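Local coordinates for protein positive phenol-degradative gene regulator (Ralstonia sp. E2, PDB 5FRY) that senses phenols through this N-terminal sensory domain and, probably as a sigma-54-dependent enhancer-binding protein of the ATPase family, activates transcription of phenol-degradation genes, at residues A49-L54 with V150-I155; G35-I40 with G75-E80; G160-L165 with I170-L175; V115-N118 with V123-G126. One frame throughout, in Å; residues are numbered along the deposited sequence.

Contact 1 of 4, residues A49-L54 with V150-I155; sequences ALRKEL and VCWMQI. With ZN (zinc ion), chain C.
A single arginine bridges two helices whose backbones stay far apart: the guanidinium of Arg51 lies flat on the indole of Trp152, although the CA atoms of these two residues are 10.8 Å from each other. The planes are 10° apart and the group sits off-centre over the six-membered ring, with CZ 4.2 Å from its centroid, a cation-pi stack in which NH1 comes nearest, 3.4 Å from Trp152 CZ3. Reach comes from the long arm of Arg51, which leaves the helix with CG anti to the backbone N (chi1 172°) and stays extended until a bend at chi3 turns the guanidinium onto the ring. The Val150 carbonyl oxygen lies at the guanidinium edge, in its plane, and takes a weak hydrogen bond from Arg51 NH1 (3.4 Å from NH1 to O). The buried charge has further partners: NH2 forms a salt bridge with Glu135, whose carboxylate also accepts Met153 N and Gln154 N hydrogen bonds and so ties the arginine to the helix start, and Phe67 adds a second cation-pi contact. Trp152 is itself fixed through NE1, bonded to Pro149 O.

Cys151, one residue before Trp152, is the N-cap of the helix and binds the zinc ion through SG at 2.2 Å, a site completed by Glu174, Cys177 and Cys185; stack and metal site thus use consecutive residues. Helix 60-84, through Met60, Arg64 and Phe67, and helix 134-143, through Glu135 and His139, also touch the pair, while Leu54 packs on Leu54 of the second subunit.

Contact 2 of 4, residues G35-I40 with G75-E80; sequences GEQRMI and GVRDAE
Gln37 and Arg77 meet with their side chains crossing at about a right angle, while their flat ends, amide and guanidinium, are tilted by 21° against each other. The amide nitrogen of Gln37 lies over one face of the guanidinium, 3.6 Å above its plane and displaced toward the rim. Its closest approach is to the aliphatic part of the arginine, NE2 to Arg77 CD at 3.8 Å, and farther back Gln37 CG rests 3.9 Å from Arg77 CB. This is van der Waals packing of one polar chain over another. Each chain bends at chi2 (-56° in Gln37, -51° in Arg77), which sets the amide across the arginine's methylenes and over the guanidinium. The guanidinium is held from within its own helix, where Arg77 NH1 forms a salt bridge with Glu80 OE1 at 3.5 Å, one turn further on. The carboxylate of Glu80 lies at the guanidinium edge, so the amide over the face does not compete with it.

The contact is peripheral, far from the zinc. It joins the start of strand 37-43, outermost within this subunit in a three-stranded antiparallel sheet, to helix 60-84; at Met39 and Ile40 that strand pairs with a strand of the second subunit, carrying the sheet across the interface.

Contact 3 of 4, residues G160-L165 with I170-L175; sequences GYTSAL and ILYREL. With ZN (zinc ion), chain C; ERH (3,4-dimethylphenol), chain D.
One wall of the phenol pocket is built where helix 152-166 packs against strand 170-176 of the V4R domain; the axes of helix segment 160-165 and strand segment 170-174 run nearly antiparallel (159°), 7.3 Å apart at their closest. Thr162 and Tyr172, both pocket residues, cross at about a right angle and are joined by a hydrogen bond of 2.6 Å between Thr162 OG1 and Tyr172 OH. The threonine oxygen approaches the tyrosine at its ring edge, and a chi1 of -48° brings it there while directing CG2 toward Ile170, whose own CG2 lies 3.9 Å from it. One residue along, Ser163 OG accepts a hydrogen bond from the backbone N of Ile170 at 2.7 Å, almost straight (177°). The 3,4-dimethylphenol puts its methyl C09 against Tyr161 CD1, 3.3 Å away. At the other end of the strand, Glu174 OE2 binds the zinc ion at 2.0 Å.

Thr162 OG1 also bonds to Ala158 O, and Tyr172 OH to Tyr124 OH. The hydroxyls thus pair with one another and with protein partners, while the ligand's nearest atoms to them are carbons, C09 and C04. This is consistent with a wall held in shape by hydrogen bonds.

Contact 4 of 4, residues V115-N118 with V123-G126; sequences VDIN and VYHG
Tyr124 and Ile117 form a non-hydrogen-bonded pair of the antiparallel beta-hairpin 109-118/123-131, and the tyrosine ring extends to a second residue. Beyond CB, CG stands anti to the backbone N (chi1 -176°), which carries the ring over to the 115-118 strand, and CG passes 4.1 Å from the carbonyl oxygen of Asp116. Next, CD1 meets Ile117 CG1 at 3.4 Å, the isoleucine methylene lying at the ring edge, close to its plane. Beyond it CE1 touches Val115 CG1 at 3.6 Å, a methyl the ring meets obliquely. At the tip OH, bonded to Tyr172, lies 3.7 Å from the same Val115 CG1. These apolar residues share the face of the hairpin that packs on helix 91-95, where Leu95 touches Val115, Ile117 and Tyr124 alike.

Asp116, His125, Asn118 and Val123 point to the other face, and their main chains carry the strand pairing. Two short bonds join Asp116 N to His125 O and His125 N to Asp116 O, each 2.7 Å. The Asn118-Val123 pair nearer the turn is looser, with Val123 N 3.1 Å from Asn118 O and 142° at the hydrogen. Between these rungs Tyr124 CA makes a CA-H...O contact with Asp116 O at 3.3 Å.

How the contacts relate
Burial and chemistry change together across the four contacts. Contacts 1 and 3 are buried, share helix 152-166 and each give a ligand to the same zinc ion; Cys151 N also lies 2.9 Å from Glu174 OE1, a probable hydrogen bond between them. Contact 1 is a charge on an aromatic face, contact 3 a network of hydroxyls. Contact 4, a partly buried hairpin, relies on backbone ladder bonds but joins contact 3 through Tyr124 and Tyr172, in the same sheet. Contact 2 lies at the surface with only loose polar packing, although its helix meets contact 3, where Ala79 packs on Ala164. Contacts 1 and 2 both touch the second subunit, unlike contacts 3 and 4.

Contact 1 of 4, residues A49-L54 with V150-I155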
loop_
_atom_site.group_PDB
_atom_site.type_symbol
_atom_site.label_atom_id
_atom_site.label_comp_id
_atom_site.label_asym_id
_atom_site.label_seq_id
_atom_site.Cartn_x
_atom_site.Cartn_y
_atom_site.Cartn_z
ATOM N N ALA A 49 -6.057 -8.827 2.411
ATOM C CA ALA A 49 -6.200 -9.979 1.513
ATOM C C ALA A 49 -4.846 -10.641 1.256
ATOM O O ALA A 49 -4.689 -11.854 1.440
ATOM C CB ALA A 49 -6.845 -9.559 0.200
ATOM N N LEU A 50 -3.857 -9.850 0.845
ATOM C CA LEU A 50 -2.526 -10.396 0.608
ATOM C C LEU A 50 -1.920 -10.990 1.881
ATOM O O LEU A 50 -1.221 -11.986 1.814
ATOM C CB LEU A 50 -1.579 -9.331 0.052
ATOM C CG LEU A 50 -0.110 -9.738 -0.034
ATOM C CD1 LEU A 50 0.146 -10.794 -1.112
ATOM C CD2 LEU A 50 0.773 -8.509 -0.257
ATOM N N ARG A 51 -2.197 -10.375 3.026
ATOM C CA ARG A 51 -1.683 -10.871 4.306
ATOM C C ARG A 51 -2.212 -12.261 4.616
ATOM O O ARG A 51 -1.483 -13.129 5.096
ATOM C CB ARG A 51 -2.057 -9.944 5.459
ATOM C CG ARG A 51 -1.705 -10.560 6.812
ATOM C CD ARG A 51 -2.151 -9.715 7.973
ATOM N NE ARG A 51 -1.308 -8.541 8.092
ATOM C CZ ARG A 51 -0.679 -8.165 9.195
ATOM N NH1 ARG A 51 -0.787 -8.864 10.329
ATOM N NH2 ARG A 51 0.059 -7.069 9.160
ATOM N N LYS A 52 -3.502 -12.441 4.356
ATOM C CA LYS A 52 -4.167 -13.715 4.551
ATOM C C LYS A 52 -3.569 -14.817 3.688
ATOM O O LYS A 52 -3.302 -15.918 4.171
ATOM C CB LYS A 52 -5.650 -13.578 4.248
ATOM C CG LYS A 52 -6.386 -14.888 4.373
ATOM C CD LYS A 52 -7.653 -14.715 5.170
ATOM C CE LYS A 52 -8.414 -16.022 5.265
ATOM N NZ LYS A 52 -9.878 -15.756 5.407
ATOM N N GLU A 53 -3.357 -14.524 2.407
ATOM C CA GLU A 53 -2.735 -15.487 1.506
ATOM C C GLU A 53 -1.296 -15.806 1.894
ATOM O O GLU A 53 -0.865 -16.953 1.781
ATOM C CB GLU A 53 -2.779 -14.978 0.060
ATOM C CG GLU A 53 -4.186 -14.900 -0.530
ATOM C CD GLU A 53 -4.187 -15.020 -2.042
ATOM O OE1 GLU A 53 -3.529 -15.947 -2.566
ATOM O OE2 GLU A 53 -4.835 -14.185 -2.715
ATOM N N LEU A 54 -0.546 -14.802 2.344
ATOM C CA LEU A 54 0.835 -15.040 2.743
ATOM C C LEU A 54 0.923 -15.884 4.011
ATOM O O LEU A 54 1.824 -16.709 4.140
ATOM C CB LEU A 54 1.589 -13.720 2.940
ATOM C CG LEU A 54 1.929 -12.973 1.655
ATOM C CD1 LEU A 54 2.806 -11.793 1.968
ATOM C CD2 LEU A 54 2.598 -13.883 0.629
ATOM N N VAL A 150 0.484 -8.136 16.434
ATOM C CA VAL A 150 0.267 -8.305 15.004
ATOM C C VAL A 150 0.593 -7.070 14.148
ATOM O O VAL A 150 0.553 -7.155 12.924
ATOM C CB VAL A 150 -1.219 -8.697 14.714
ATOM C CG1 VAL A 150 -1.559 -10.032 15.350
ATOM C CG2 VAL A 150 -2.151 -7.625 15.219
ATOM N N CYS A 151 0.893 -5.924 14.757
ATOM C CA CYS A 151 1.203 -4.732 13.945
ATOM C C CYS A 151 2.644 -4.742 13.397
ATOM O O CYS A 151 3.441 -3.850 13.676
ATOM C CB CYS A 151 0.923 -3.463 14.752
ATOM S SG CYS A 151 -0.820 -3.374 15.238
ATOM N N TRP A 152 2.924 -5.743 12.562
ATOM C CA TRP A 152 4.234 -6.045 12.009
ATOM C C TRP A 152 4.905 -4.948 11.165
ATOM O O TRP A 152 6.069 -4.594 11.424
ATOM C CB TRP A 152 4.139 -7.324 11.162
ATOM C CG TRP A 152 3.518 -8.478 11.902
ATOM C CD1 TRP A 152 3.523 -8.687 13.257
ATOM C CD2 TRP A 152 2.782 -9.570 11.331
ATOM N NE1 TRP A 152 2.850 -9.848 13.559
ATOM C CE2 TRP A 152 2.383 -10.405 12.396
ATOM C CE3 TRP A 152 2.425 -9.922 10.025
ATOM C CZ2 TRP A 152 1.643 -11.572 12.188
ATOM C CZ3 TRP A 152 1.690 -11.081 9.824
ATOM C CH2 TRP A 152 1.311 -11.891 10.898
ATOM N N MET A 153 4.202 -4.453 10.144
ATOM C CA MET A 153 4.693 -3.362 9.303
ATOM C C MET A 153 4.808 -2.081 10.092
ATOM O O MET A 153 5.696 -1.272 9.803
ATOM C CB MET A 153 3.776 -3.129 8.096
ATOM C CG MET A 153 4.366 -2.301 6.955
ATOM S SD MET A 153 3.068 -1.992 5.708
ATOM C CE MET A 153 2.010 -3.357 6.027
ATOM N N GLN A 154 3.908 -1.865 11.056
ATOM C CA GLN A 154 3.994 -0.665 11.874
ATOM C C GLN A 154 5.254 -0.700 12.709
ATOM O O GLN A 154 5.924 0.318 12.862
ATOM C CB GLN A 154 2.787 -0.516 12.777
ATOM C CG GLN A 154 1.552 -0.076 11.987
ATOM C CD GLN A 154 0.300 -0.112 12.801
ATOM O OE1 GLN A 154 -0.798 -0.183 12.245
ATOM N NE2 GLN A 154 0.440 -0.031 14.129
ATOM N N ILE A 155 5.557 -1.871 13.258
ATOM C CA ILE A 155 6.795 -2.061 14.047
ATOM C C ILE A 155 8.063 -1.931 13.204
ATOM O O ILE A 155 9.008 -1.241 13.592
ATOM C CB ILE A 155 6.811 -3.443 14.738
ATOM C CG1 ILE A 155 5.886 -3.433 15.953
ATOM C CG2 ILE A 155 8.238 -3.830 15.119
ATOM C CD1 ILE A 155 6.338 -2.485 17.043
HETATM ZN ZN ZN C . -0.711 -3.530 17.436
#

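Contact 2 of 4, residues G35-I40 with G75-E80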
loop_
_atom_site.group_PDB
_atom_site.type_symbol
_atom_site.label_atom_id
_atom_site.label_comp_id
_atom_site.label_asym_id
_atom_site.label_seq_id
_atom_site.Cartn_x
_atom_site.Cartn_y
_atom_site.Cartn_z
ATOM N N GLY A 35 7.973 13.871 -0.010
ATOM C CA GLY A 35 9.366 14.236 -0.188
ATOM C C GLY A 35 9.758 13.745 -1.567
ATOM O O GLY A 35 9.079 14.043 -2.533
ATOM N N GLU A 36 10.806 12.935 -1.670
ATOM C CA GLU A 36 11.203 12.443 -2.989
ATOM C C GLU A 36 10.980 10.935 -3.132
ATOM O O GLU A 36 11.772 10.232 -3.761
ATOM C CB GLU A 36 12.659 12.811 -3.254
ATOM C CG GLU A 36 13.056 14.112 -2.578
ATOM C CD GLU A 36 12.690 15.394 -3.338
ATOM O OE1 GLU A 36 12.107 15.365 -4.448
ATOM O OE2 GLU A 36 13.008 16.478 -2.796
ATOM N N GLN A 37 9.909 10.451 -2.512
ATOM C CA GLN A 37 9.471 9.070 -2.657
ATOM C C GLN A 37 8.065 9.068 -3.224
ATOM O O GLN A 37 7.170 9.762 -2.724
ATOM C CB GLN A 37 9.483 8.331 -1.324
ATOM C CG GLN A 37 10.860 8.044 -0.768
ATOM C CD GLN A 37 11.752 7.267 -1.729
ATOM O OE1 GLN A 37 11.292 6.407 -2.469
ATOM N NE2 GLN A 37 13.041 7.589 -1.726
ATOM N N ARG A 38 7.873 8.266 -4.256
ATOM C CA ARG A 38 6.561 8.144 -4.855
ATOM C C ARG A 38 5.730 7.249 -3.949
ATOM O O ARG A 38 6.246 6.280 -3.386
ATOM C CB ARG A 38 6.663 7.586 -6.267
ATOM C CG ARG A 38 5.391 7.716 -7.069
ATOM C CD ARG A 38 5.433 6.905 -8.365
ATOM N NE ARG A 38 4.106 6.875 -8.956
ATOM C CZ ARG A 38 3.820 6.501 -10.194
ATOM N NH1 ARG A 38 4.783 6.096 -11.025
ATOM N NH2 ARG A 38 2.556 6.536 -10.604
ATOM N N MET A 39 4.466 7.612 -3.771
ATOM C CA MET A 39 3.532 6.860 -2.920
ATOM C C MET A 39 2.317 6.373 -3.724
ATOM O O MET A 39 1.969 6.941 -4.758
ATOM C CB MET A 39 3.033 7.725 -1.755
ATOM C CG MET A 39 4.120 8.556 -1.035
ATOM S SD MET A 39 5.270 7.553 -0.095
ATOM C CE MET A 39 4.233 7.208 1.318
ATOM N N ILE A 40 1.653 5.335 -3.227
ATOM C CA ILE A 40 0.294 5.052 -3.682
ATOM C C ILE A 40 -0.647 5.028 -2.503
ATOM O O ILE A 40 -0.211 4.815 -1.354
ATOM C CB ILE A 40 0.147 3.706 -4.438
ATOM C CG1 ILE A 40 0.592 2.528 -3.573
ATOM C CG2 ILE A 40 0.937 3.728 -5.742
ATOM C CD1 ILE A 40 0.190 1.218 -4.191
ATOM N N GLY A 75 10.105 3.144 6.838
ATOM C CA GLY A 75 10.606 4.018 7.902
ATOM C C GLY A 75 11.965 4.624 7.556
ATOM O O GLY A 75 12.226 5.783 7.851
ATOM N N VAL A 76 12.802 3.833 6.912
ATOM C CA VAL A 76 14.098 4.303 6.422
ATOM C C VAL A 76 13.952 5.412 5.380
ATOM O O VAL A 76 14.713 6.377 5.391
ATOM C CB VAL A 76 14.952 3.157 5.830
ATOM C CG1 VAL A 76 16.212 3.733 5.089
ATOM C CG2 VAL A 76 15.396 2.204 6.960
ATOM N N ARG A 77 13.008 5.274 4.453
ATOM C CA ARG A 77 12.840 6.322 3.462
ATOM C C ARG A 77 12.326 7.623 4.090
ATOM O O ARG A 77 12.699 8.712 3.647
ATOM C CB ARG A 77 11.898 5.884 2.339
ATOM C CG ARG A 77 12.423 4.743 1.485
ATOM C CD ARG A 77 13.825 5.001 0.965
ATOM N NE ARG A 77 14.078 4.162 -0.210
ATOM C CZ ARG A 77 15.136 4.272 -1.008
ATOM N NH1 ARG A 77 16.068 5.191 -0.773
ATOM N NH2 ARG A 77 15.258 3.456 -2.048
ATOM N N ASP A 78 11.467 7.521 5.106
ATOM C CA ASP A 78 10.903 8.706 5.754
ATOM C C ASP A 78 11.947 9.410 6.641
ATOM O O ASP A 78 11.947 10.650 6.753
ATOM C CB ASP A 78 9.647 8.328 6.570
ATOM C CG ASP A 78 8.439 8.074 5.686
ATOM O OD1 ASP A 78 8.530 8.297 4.459
ATOM O OD2 ASP A 78 7.396 7.656 6.206
ATOM N N ALA A 79 12.874 8.641 7.222
ATOM C CA ALA A 79 13.966 9.237 7.985
ATOM C C ALA A 79 14.897 10.045 7.068
ATOM O O ALA A 79 15.485 11.021 7.502
ATOM C CB ALA A 79 14.768 8.189 8.709
ATOM N N GLU A 80 14.998 9.648 5.804
ATOM C CA GLU A 80 15.787 10.417 4.837
ATOM C C GLU A 80 15.126 11.752 4.572
ATOM O O GLU A 80 15.812 12.766 4.399
ATOM C CB GLU A 80 15.957 9.658 3.518
ATOM C CG GLU A 80 16.780 8.395 3.645
ATOM C CD GLU A 80 16.738 7.546 2.388
ATOM O OE1 GLU A 80 16.079 7.957 1.398
ATOM O OE2 GLU A 80 17.357 6.459 2.388
#

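Contact 3 of 4, residues G160-L165 with I170-L175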
loop_
_atom_site.group_PDB
_atom_site.type_symbol
_atom_site.label_atom_id
_atom_site.label_comp_id
_atom_site.label_asym_id
_atom_site.label_seq_id
_atom_site.Cartn_x
_atom_site.Cartn_y
_atom_site.Cartn_z
ATOM N N GLY A 160 12.959 0.917 11.562
ATOM C CA GLY A 160 13.712 1.366 10.401
ATOM C C GLY A 160 14.004 2.844 10.478
ATOM O O GLY A 160 15.146 3.261 10.290
ATOM N N TYR A 161 12.976 3.616 10.794
ATOM C CA TYR A 161 13.078 5.064 10.917
ATOM C C TYR A 161 14.037 5.445 12.031
ATOM O O TYR A 161 14.957 6.213 11.813
ATOM C CB TYR A 161 11.704 5.685 11.182
ATOM C CG TYR A 161 11.749 7.195 11.356
ATOM C CD1 TYR A 161 12.132 7.768 12.571
ATOM C CD2 TYR A 161 11.425 8.042 10.306
ATOM C CE1 TYR A 161 12.196 9.148 12.728
ATOM C CE2 TYR A 161 11.469 9.415 10.461
ATOM C CZ TYR A 161 11.852 9.962 11.674
ATOM O OH TYR A 161 11.889 11.331 11.813
ATOM N N THR A 162 13.817 4.897 13.227
ATOM C CA THR A 162 14.650 5.268 14.371
ATOM C C THR A 162 16.075 4.843 14.123
ATOM O O THR A 162 17.024 5.577 14.414
ATOM C CB THR A 162 14.143 4.628 15.662
ATOM O OG1 THR A 162 12.723 4.831 15.756
ATOM C CG2 THR A 162 14.879 5.227 16.900
ATOM N N SER A 163 16.236 3.641 13.603
ATOM C CA SER A 163 17.575 3.147 13.279
ATOM C C SER A 163 18.301 4.043 12.286
ATOM O O SER A 163 19.480 4.319 12.471
ATOM C CB SER A 163 17.511 1.725 12.743
ATOM O OG SER A 163 17.138 0.837 13.780
ATOM N N ALA A 164 17.612 4.511 11.247
ATOM C CA ALA A 164 18.293 5.320 10.232
ATOM C C ALA A 164 18.667 6.681 10.804
ATOM O O ALA A 164 19.750 7.233 10.533
ATOM C CB ALA A 164 17.411 5.456 9.000
ATOM N N LEU A 165 17.786 7.189 11.647
ATOM C CA LEU A 165 17.981 8.446 12.329
ATOM C C LEU A 165 19.172 8.349 13.294
ATOM O O LEU A 165 19.964 9.283 13.376
ATOM C CB LEU A 165 16.696 8.844 13.077
ATOM C CG LEU A 165 16.812 10.029 14.039
ATOM C CD1 LEU A 165 17.066 11.321 13.284
ATOM C CD2 LEU A 165 15.548 10.151 14.895
ATOM N N ILE A 170 18.058 0.133 16.246
ATOM C CA ILE A 170 17.181 0.333 17.387
ATOM C C ILE A 170 15.915 -0.465 17.124
ATOM O O ILE A 170 15.141 -0.078 16.260
ATOM C CB ILE A 170 16.823 1.825 17.601
ATOM C CG1 ILE A 170 18.078 2.692 17.763
ATOM C CG2 ILE A 170 15.953 1.986 18.830
ATOM C CD1 ILE A 170 18.678 2.659 19.157
ATOM N N LEU A 171 15.711 -1.570 17.851
ATOM C CA LEU A 171 14.535 -2.420 17.653
ATOM C C LEU A 171 13.345 -2.009 18.517
ATOM O O LEU A 171 13.511 -1.489 19.624
ATOM C CB LEU A 171 14.884 -3.888 17.933
ATOM C CG LEU A 171 16.126 -4.452 17.234
ATOM C CD1 LEU A 171 16.489 -5.807 17.818
ATOM C CD2 LEU A 171 15.916 -4.586 15.744
ATOM N N TYR A 172 12.140 -2.256 17.999
ATOM C CA TYR A 172 10.911 -2.030 18.748
ATOM C C TYR A 172 10.148 -3.319 18.973
ATOM O O TYR A 172 10.183 -4.245 18.155
ATOM C CB TYR A 172 9.994 -1.043 18.027
ATOM C CG TYR A 172 10.448 0.388 18.059
ATOM C CD1 TYR A 172 11.496 0.823 17.257
ATOM C CD2 TYR A 172 9.804 1.317 18.851
ATOM C CE1 TYR A 172 11.899 2.144 17.268
ATOM C CE2 TYR A 172 10.197 2.624 18.864
ATOM C CZ TYR A 172 11.242 3.039 18.065
ATOM O OH TYR A 172 11.629 4.363 18.092
ATOM N N ARG A 173 9.424 -3.371 20.078
ATOM C CA ARG A 173 8.476 -4.447 20.278
ATOM C C ARG A 173 7.149 -3.879 20.749
ATOM O O ARG A 173 7.097 -2.833 21.407
ATOM C CB ARG A 173 9.029 -5.468 21.275
ATOM C CG ARG A 173 8.686 -6.901 20.908
ATOM C CD ARG A 173 9.377 -7.892 21.827
ATOM N NE ARG A 173 10.726 -8.194 21.371
ATOM C CZ ARG A 173 11.657 -8.750 22.136
ATOM N NH1 ARG A 173 11.388 -9.052 23.402
ATOM N NH2 ARG A 173 12.864 -8.988 21.638
ATOM N N GLU A 174 6.063 -4.549 20.382
ATOM C CA GLU A 174 4.745 -4.161 20.857
ATOM C C GLU A 174 4.496 -4.737 22.232
ATOM O O GLU A 174 4.460 -5.952 22.378
ATOM C CB GLU A 174 3.662 -4.646 19.896
ATOM C CG GLU A 174 3.461 -3.774 18.682
ATOM C CD GLU A 174 2.144 -4.069 18.004
ATOM O OE1 GLU A 174 2.090 -5.033 17.226
ATOM O OE2 GLU A 174 1.152 -3.362 18.258
ATOM N N LEU A 175 4.309 -3.881 23.229
ATOM C CA LEU A 175 4.041 -4.366 24.593
ATOM C C LEU A 175 2.560 -4.730 24.764
ATOM O O LEU A 175 2.205 -5.629 25.537
ATOM C CB LEU A 175 4.448 -3.322 25.628
ATOM C CG LEU A 175 5.929 -2.902 25.598
ATOM C CD1 LEU A 175 6.310 -2.167 26.879
ATOM C CD2 LEU A 175 6.852 -4.072 25.337
HETATM ZN ZN ZN C . -0.711 -3.530 17.436
HETATM O O01 ERH D . 4.894 4.786 14.279
HETATM C C02 ERH D . 7.451 5.548 16.955
HETATM C C03 ERH D . 8.512 5.661 14.719
HETATM C C04 ERH D . 8.564 5.765 16.227
HETATM C C05 ERH D . 6.150 5.201 16.265
HETATM C C06 ERH D . 7.353 5.351 14.103
HETATM C C07 ERH D . 6.104 5.109 14.922
HETATM C C08 ERH D . 7.501 5.652 18.464
HETATM C C09 ERH D . 9.762 5.903 13.900
#

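Contact 4 of 4, residues V115-N118 with V123-G126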
loop_
_atom_site.group_PDB
_atom_site.type_symbol
_atom_site.label_atom_id
_atom_site.label_comp_id
_atom_site.label_asym_id
_atom_site.label_seq_id
_atom_site.Cartn_x
_atom_site.Cartn_y
_atom_site.Cartn_z
ATOM N N VAL A 115 10.282 9.668 25.750
ATOM C CA VAL A 115 11.364 9.412 24.804
ATOM C C VAL A 115 12.650 10.120 25.205
ATOM O O VAL A 115 12.698 11.347 25.276
ATOM C CB VAL A 115 10.990 9.851 23.369
ATOM C CG1 VAL A 115 11.958 9.244 22.359
ATOM C CG2 VAL A 115 9.579 9.445 23.046
ATOM N N ASP A 116 13.689 9.332 25.471
ATOM C CA ASP A 116 15.029 9.856 25.726
ATOM C C ASP A 116 15.888 9.554 24.519
ATOM O O ASP A 116 16.042 8.392 24.146
ATOM C CB ASP A 116 15.655 9.228 26.977
ATOM C CG ASP A 116 15.143 9.838 28.271
ATOM O OD1 ASP A 116 14.737 11.024 28.266
ATOM O OD2 ASP A 116 15.165 9.124 29.299
ATOM N N ILE A 117 16.434 10.589 23.893
ATOM C CA ILE A 117 17.220 10.383 22.689
ATOM C C ILE A 117 18.387 11.370 22.608
ATOM O O ILE A 117 18.209 12.575 22.784
ATOM C CB ILE A 117 16.326 10.488 21.414
ATOM C CG1 ILE A 117 17.098 10.057 20.165
ATOM C CG2 ILE A 117 15.737 11.883 21.263
ATOM C CD1 ILE A 117 16.476 10.494 18.855
ATOM N N ASN A 118 19.588 10.827 22.415
ATOM C CA ASN A 118 20.746 11.607 21.982
ATOM C C ASN A 118 21.467 10.864 20.872
ATOM O O ASN A 118 22.003 9.770 21.091
ATOM C CB ASN A 118 21.718 11.886 23.132
ATOM C CG ASN A 118 22.771 12.930 22.753
ATOM O OD1 ASN A 118 23.708 12.648 22.003
ATOM N ND2 ASN A 118 22.600 14.149 23.252
ATOM N N VAL A 123 22.326 7.086 22.532
ATOM C CA VAL A 123 21.312 6.778 23.531
ATOM C C VAL A 123 19.908 6.848 22.949
ATOM O O VAL A 123 19.545 7.841 22.329
ATOM C CB VAL A 123 21.345 7.748 24.714
ATOM C CG1 VAL A 123 20.475 7.213 25.837
ATOM C CG2 VAL A 123 22.744 7.960 25.188
ATOM N N TYR A 124 19.108 5.819 23.181
ATOM C CA TYR A 124 17.694 5.930 22.805
ATOM C C TYR A 124 16.828 5.063 23.677
ATOM O O TYR A 124 17.046 3.851 23.794
ATOM C CB TYR A 124 17.451 5.560 21.334
ATOM C CG TYR A 124 15.993 5.780 20.952
ATOM C CD1 TYR A 124 15.531 7.049 20.611
ATOM C CD2 TYR A 124 15.080 4.733 20.978
ATOM C CE1 TYR A 124 14.209 7.275 20.291
ATOM C CE2 TYR A 124 13.740 4.950 20.650
ATOM C CZ TYR A 124 13.316 6.222 20.305
ATOM O OH TYR A 124 11.997 6.455 19.982
ATOM N N HIS A 125 15.849 5.684 24.303
ATOM C CA HIS A 125 14.820 4.926 24.989
ATOM C C HIS A 125 13.482 5.560 24.683
ATOM O O HIS A 125 13.257 6.737 24.984
ATOM C CB HIS A 125 15.078 4.876 26.493
ATOM C CG HIS A 125 14.229 3.867 27.206
ATOM N ND1 HIS A 125 14.657 2.577 27.442
ATOM C CD2 HIS A 125 12.987 3.957 27.715
ATOM C CE1 HIS A 125 13.708 1.918 28.084
ATOM N NE2 HIS A 125 12.683 2.725 28.267
ATOM N N GLY A 126 12.598 4.789 24.061
ATOM C CA GLY A 126 11.350 5.346 23.582
ATOM C C GLY A 126 10.132 4.472 23.757
ATOM O O GLY A 126 10.186 3.248 23.550
#